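Local coordinates for protein alanine racemase 1 (Caldanaerobacter subterraneus subsp. tengcongensis MB4, PDB 4Y2W) that belongs to the alanine racemase family, pairing an N-terminal parallel beta/alpha barrel with a C-terminal domain built mainly of strands, at residues Glu182-Asp185 / Lys186-Leu190; Tyr217-Leu220 / Asp221-Pro225. The protein carries 1 engineered substitution. All blocks are in the same frame, centred on the assembly; numbering follows the deposited sequence.

Contact 1 of 2, residues Glu182-Asp185 / Lys186-Leu190; sequences EQFD and KFMNL
Met188 lays its side chain over one face of the Phe184 ring, an i to i+4 Met-aromatic contact along helix 177-195, which links strands 160-166 and 203-208 in a beta-alpha-beta unit of the barrel. The methylene CG does the closest touching: it sits 3.9 Å from the ring centroid in a CH-pi contact, displaced toward the rim, with Phe184 CE2 3.6 Å from Met188 CG. The sulfur follows at a slant, SD 4.4 Å from the same centroid. Phe184 turns CG away from its own nitrogen (chi1 -174°), while the methionine chain folds at chi2 and chi3, a bend that an unbranched, flexible residue can take to follow a flat ring. Beneath the pair, the helix supplies the bond from Met188 N to Phe184 O, 2.9 Å long. On the solvent side, the long chains of Glu182 and Lys186 bring opposite charges near each other, OE2 4.4 Å from NZ, too far for a salt bridge but probably mildly favourable; Asp185 has its salt bridge with Lys181, one turn back. The inner side of the helix is different. Phe187 packs on Ile132, and the buried amide of Gln183 is satisfied at both ends, by Ala170 N and Thr134 OG1. One turn beyond Asp185, Asn189 N donates to Asp185 O over 2.7 Å.

Contact 2 of 2, residues Tyr217-Leu220 / Asp221-Pro225; sequences YSHL and DMVRP
Asp221 OD2 is held in a salt bridge by Lys204 of the adjoining strand 203-208; the first torsion of the aspartate (chi1 -55°) swings the carboxylate toward the side of its own backbone nitrogen. Leu220 and Asp221 form the corner of a turn from His219 to Met222, with backbone angles close to those of a type II' beta turn. The usual closing bond is missing: His219 O lies 2.9 Å from Met222 O, and both are acceptors. Leu220 takes the first corner with a positive phi of 52°, a value more usual for glycine, and its isobutyl group faces helix 177-195. Beyond the corner the chain enters strand 222-224, the eighth of the barrel, and Val223 points back at the residue four places earlier. Its methyl CG2 lies 3.7 Å from His219 O and 3.8 Å from His219 CA, with His219 CB a looser 4.4 Å from that CG2. A short branched side chain suits the place because one methyl, CG2, reaches back to the His219 backbone. The imidazole is anchored at NE2, which bonds to Ile212 O of helix 209-214. Met222 points the other way, onto Lys34 and Met36 of strand 34-38. No hydrogen bond joins the two segments directly, so the turn probably depends on partners around it: the lysine on Asp221, the anchor on His219, and backbone bonds from Asp221 and Val223 to Lys34.

Overall arrangement
Contacts 1 and 2, whose centres are 14 Å apart, belong to successive layers of the same barrel: the first runs along an outer helix, the second leads into the strand that closes the sheet. They meet at the Phe184-Met188 pair. Phe184 CE1 is 3.7 Å from Leu220 CD2, Met188 SD is 3.8 Å from that same methyl, and Phe184 also meets Tyr217 edge-to-face. The side chain of Gln183 is about 12 Å, and that of Val223 about 13 Å, from a bound alanine; these two residues do not touch it. Both contacts approach an alanine pocket through His168, one of its residues: Gln183 NE2 makes a weak hydrogen bond to its backbone oxygen, and the side chain of Arg224 touches it.

Contact 1 of 2, residues Glu182-Asp185 / Lys186-Leu190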
# COMPACT_ATOMS: atom_id res chain seq x y z
N GLU A 182 -5.97 -21.80 28.38
CA GLU A 182 -7.08 -22.62 27.90
C GLU A 182 -6.83 -23.14 26.48
O GLU A 182 -7.08 -24.31 26.20
CB GLU A 182 -8.38 -21.82 27.94
CG GLU A 182 -9.60 -22.57 27.40
CD GLU A 182 -10.88 -21.77 27.54
OE1 GLU A 182 -10.83 -20.59 27.94
OE2 GLU A 182 -11.96 -22.34 27.25
N GLN A 183 -6.37 -22.25 25.60
CA GLN A 183 -6.09 -22.62 24.21
C GLN A 183 -4.94 -23.61 24.12
O GLN A 183 -4.97 -24.55 23.32
CB GLN A 183 -5.75 -21.39 23.37
CG GLN A 183 -6.92 -20.44 23.12
CD GLN A 183 -6.58 -19.37 22.10
OE1 GLN A 183 -6.37 -18.20 22.44
NE2 GLN A 183 -6.52 -19.76 20.82
N PHE A 184 -3.92 -23.40 24.96
CA PHE A 184 -2.76 -24.28 24.99
C PHE A 184 -3.13 -25.70 25.40
O PHE A 184 -2.73 -26.66 24.75
CB PHE A 184 -1.70 -23.72 25.94
CG PHE A 184 -0.41 -24.48 25.93
CD1 PHE A 184 0.52 -24.29 24.91
CD2 PHE A 184 -0.11 -25.39 26.93
CE1 PHE A 184 1.70 -25.00 24.89
CE2 PHE A 184 1.07 -26.10 26.92
CZ PHE A 184 1.98 -25.91 25.90
N ASP A 185 -3.92 -25.83 26.47
CA ASP A 185 -4.35 -27.14 26.97
C ASP A 185 -5.15 -27.91 25.92
O ASP A 185 -4.86 -29.08 25.66
CB ASP A 185 -5.16 -26.99 28.26
CG ASP A 185 -4.31 -26.55 29.45
OD1 ASP A 185 -3.07 -26.46 29.32
OD2 ASP A 185 -4.89 -26.29 30.53
N LYS A 186 -6.15 -27.26 25.32
CA LYS A 186 -6.93 -27.89 24.24
C LYS A 186 -6.02 -28.46 23.16
O LYS A 186 -6.21 -29.59 22.71
CB LYS A 186 -7.87 -26.88 23.59
CG LYS A 186 -9.11 -26.55 24.39
CD LYS A 186 -10.13 -25.82 23.53
CE LYS A 186 -11.31 -25.33 24.36
NZ LYS A 186 -12.30 -24.60 23.52
N PHE A 187 -5.03 -27.66 22.77
CA PHE A 187 -4.06 -28.04 21.75
C PHE A 187 -3.30 -29.29 22.18
O PHE A 187 -3.27 -30.29 21.45
CB PHE A 187 -3.09 -26.88 21.49
CG PHE A 187 -2.21 -27.08 20.29
CD1 PHE A 187 -2.76 -27.29 19.03
CD2 PHE A 187 -0.83 -27.02 20.41
CE1 PHE A 187 -1.95 -27.46 17.93
CE2 PHE A 187 -0.01 -27.19 19.31
CZ PHE A 187 -0.57 -27.41 18.06
N MET A 188 -2.70 -29.25 23.37
CA MET A 188 -1.94 -30.39 23.89
C MET A 188 -2.82 -31.62 24.09
O MET A 188 -2.36 -32.75 23.93
CB MET A 188 -1.25 -30.02 25.21
CG MET A 188 -0.22 -28.89 25.12
SD MET A 188 1.02 -29.03 23.81
CE MET A 188 1.55 -30.72 24.00
N ASN A 189 -4.10 -31.41 24.43
CA ASN A 189 -5.05 -32.51 24.60
C ASN A 189 -5.38 -33.24 23.29
O ASN A 189 -5.63 -34.44 23.29
CB ASN A 189 -6.33 -32.02 25.28
CG ASN A 189 -6.15 -31.74 26.76
OD1 ASN A 189 -5.02 -31.61 27.26
ND2 ASN A 189 -7.25 -31.64 27.48
N LEU A 190 -5.39 -32.50 22.19
CA LEU A 190 -5.52 -33.12 20.87
C LEU A 190 -4.26 -33.89 20.50
O LEU A 190 -4.34 -34.93 19.84
CB LEU A 190 -5.82 -32.06 19.80
CG LEU A 190 -6.13 -32.59 18.40
CD1 LEU A 190 -7.35 -33.50 18.41
CD2 LEU A 190 -6.33 -31.44 17.43

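Contact 2 of 2, residues Tyr217-Leu220 / Asp221-Pro225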
# COMPACT_ATOMS: atom_id res chain seq x y z
N TYR A 217 5.80 -21.59 28.46
CA TYR A 217 5.28 -22.92 28.15
C TYR A 217 4.89 -23.09 26.68
O TYR A 217 5.01 -24.19 26.13
CB TYR A 217 4.09 -23.28 29.05
CG TYR A 217 2.87 -22.37 28.94
CD1 TYR A 217 1.94 -22.53 27.92
CD2 TYR A 217 2.64 -21.38 29.89
CE1 TYR A 217 0.83 -21.71 27.84
CE2 TYR A 217 1.53 -20.56 29.82
CZ TYR A 217 0.63 -20.73 28.79
OH TYR A 217 -0.48 -19.91 28.72
N SER A 218 4.44 -22.01 26.05
CA SER A 218 3.96 -22.04 24.66
C SER A 218 5.05 -22.29 23.61
O SER A 218 4.74 -22.59 22.46
CB SER A 218 3.22 -20.75 24.32
OG SER A 218 4.06 -19.62 24.44
N HIS A 219 6.32 -22.15 24.01
CA HIS A 219 7.46 -22.29 23.09
C HIS A 219 7.42 -23.56 22.24
O HIS A 219 7.64 -23.50 21.03
CB HIS A 219 8.78 -22.24 23.88
CG HIS A 219 9.11 -20.89 24.43
ND1 HIS A 219 10.38 -20.54 24.83
CD2 HIS A 219 8.34 -19.79 24.63
CE1 HIS A 219 10.38 -19.29 25.27
NE2 HIS A 219 9.15 -18.82 25.15
N LEU A 220 7.14 -24.70 22.88
CA LEU A 220 7.03 -26.00 22.20
C LEU A 220 8.26 -26.30 21.33
O LEU A 220 9.39 -26.00 21.73
CB LEU A 220 5.72 -26.08 21.40
CG LEU A 220 4.42 -25.94 22.19
CD1 LEU A 220 3.24 -25.83 21.24
CD2 LEU A 220 4.22 -27.11 23.14
N ASP A 221 8.06 -26.89 20.15
CA ASP A 221 9.17 -27.28 19.27
C ASP A 221 9.63 -26.13 18.37
O ASP A 221 10.78 -26.09 17.95
CB ASP A 221 8.77 -28.47 18.40
CG ASP A 221 8.27 -29.65 19.21
OD1 ASP A 221 8.98 -30.09 20.14
OD2 ASP A 221 7.16 -30.14 18.91
N MET A 222 8.71 -25.21 18.06
CA MET A 222 9.03 -24.07 17.20
C MET A 222 8.26 -22.82 17.62
O MET A 222 7.19 -22.91 18.23
CB MET A 222 8.75 -24.42 15.73
CG MET A 222 9.33 -23.43 14.73
SD MET A 222 9.36 -24.08 13.05
CE MET A 222 7.62 -24.41 12.77
N VAL A 223 8.81 -21.67 17.28
CA VAL A 223 8.28 -20.37 17.68
C VAL A 223 8.18 -19.45 16.46
O VAL A 223 8.98 -19.56 15.53
CB VAL A 223 9.15 -19.82 18.84
CG1 VAL A 223 9.61 -18.39 18.62
CG2 VAL A 223 8.41 -19.97 20.17
N ARG A 224 7.18 -18.55 16.45
CA ARG A 224 6.83 -17.76 15.25
C ARG A 224 6.94 -16.23 15.44
O ARG A 224 5.92 -15.53 15.46
CB ARG A 224 5.41 -18.11 14.79
CG ARG A 224 5.19 -19.56 14.39
CD ARG A 224 3.85 -19.72 13.66
NE ARG A 224 2.74 -19.16 14.43
CZ ARG A 224 1.83 -19.85 15.11
NH1 ARG A 224 1.83 -21.18 15.15
NH2 ARG A 224 0.88 -19.19 15.77
N PRO A 225 8.17 -15.70 15.56
CA PRO A 225 8.32 -14.25 15.66
C PRO A 225 8.10 -13.55 14.33
O PRO A 225 8.61 -14.01 13.30
CB PRO A 225 9.77 -14.09 16.11
CG PRO A 225 10.47 -15.29 15.57
CD PRO A 225 9.46 -16.40 15.65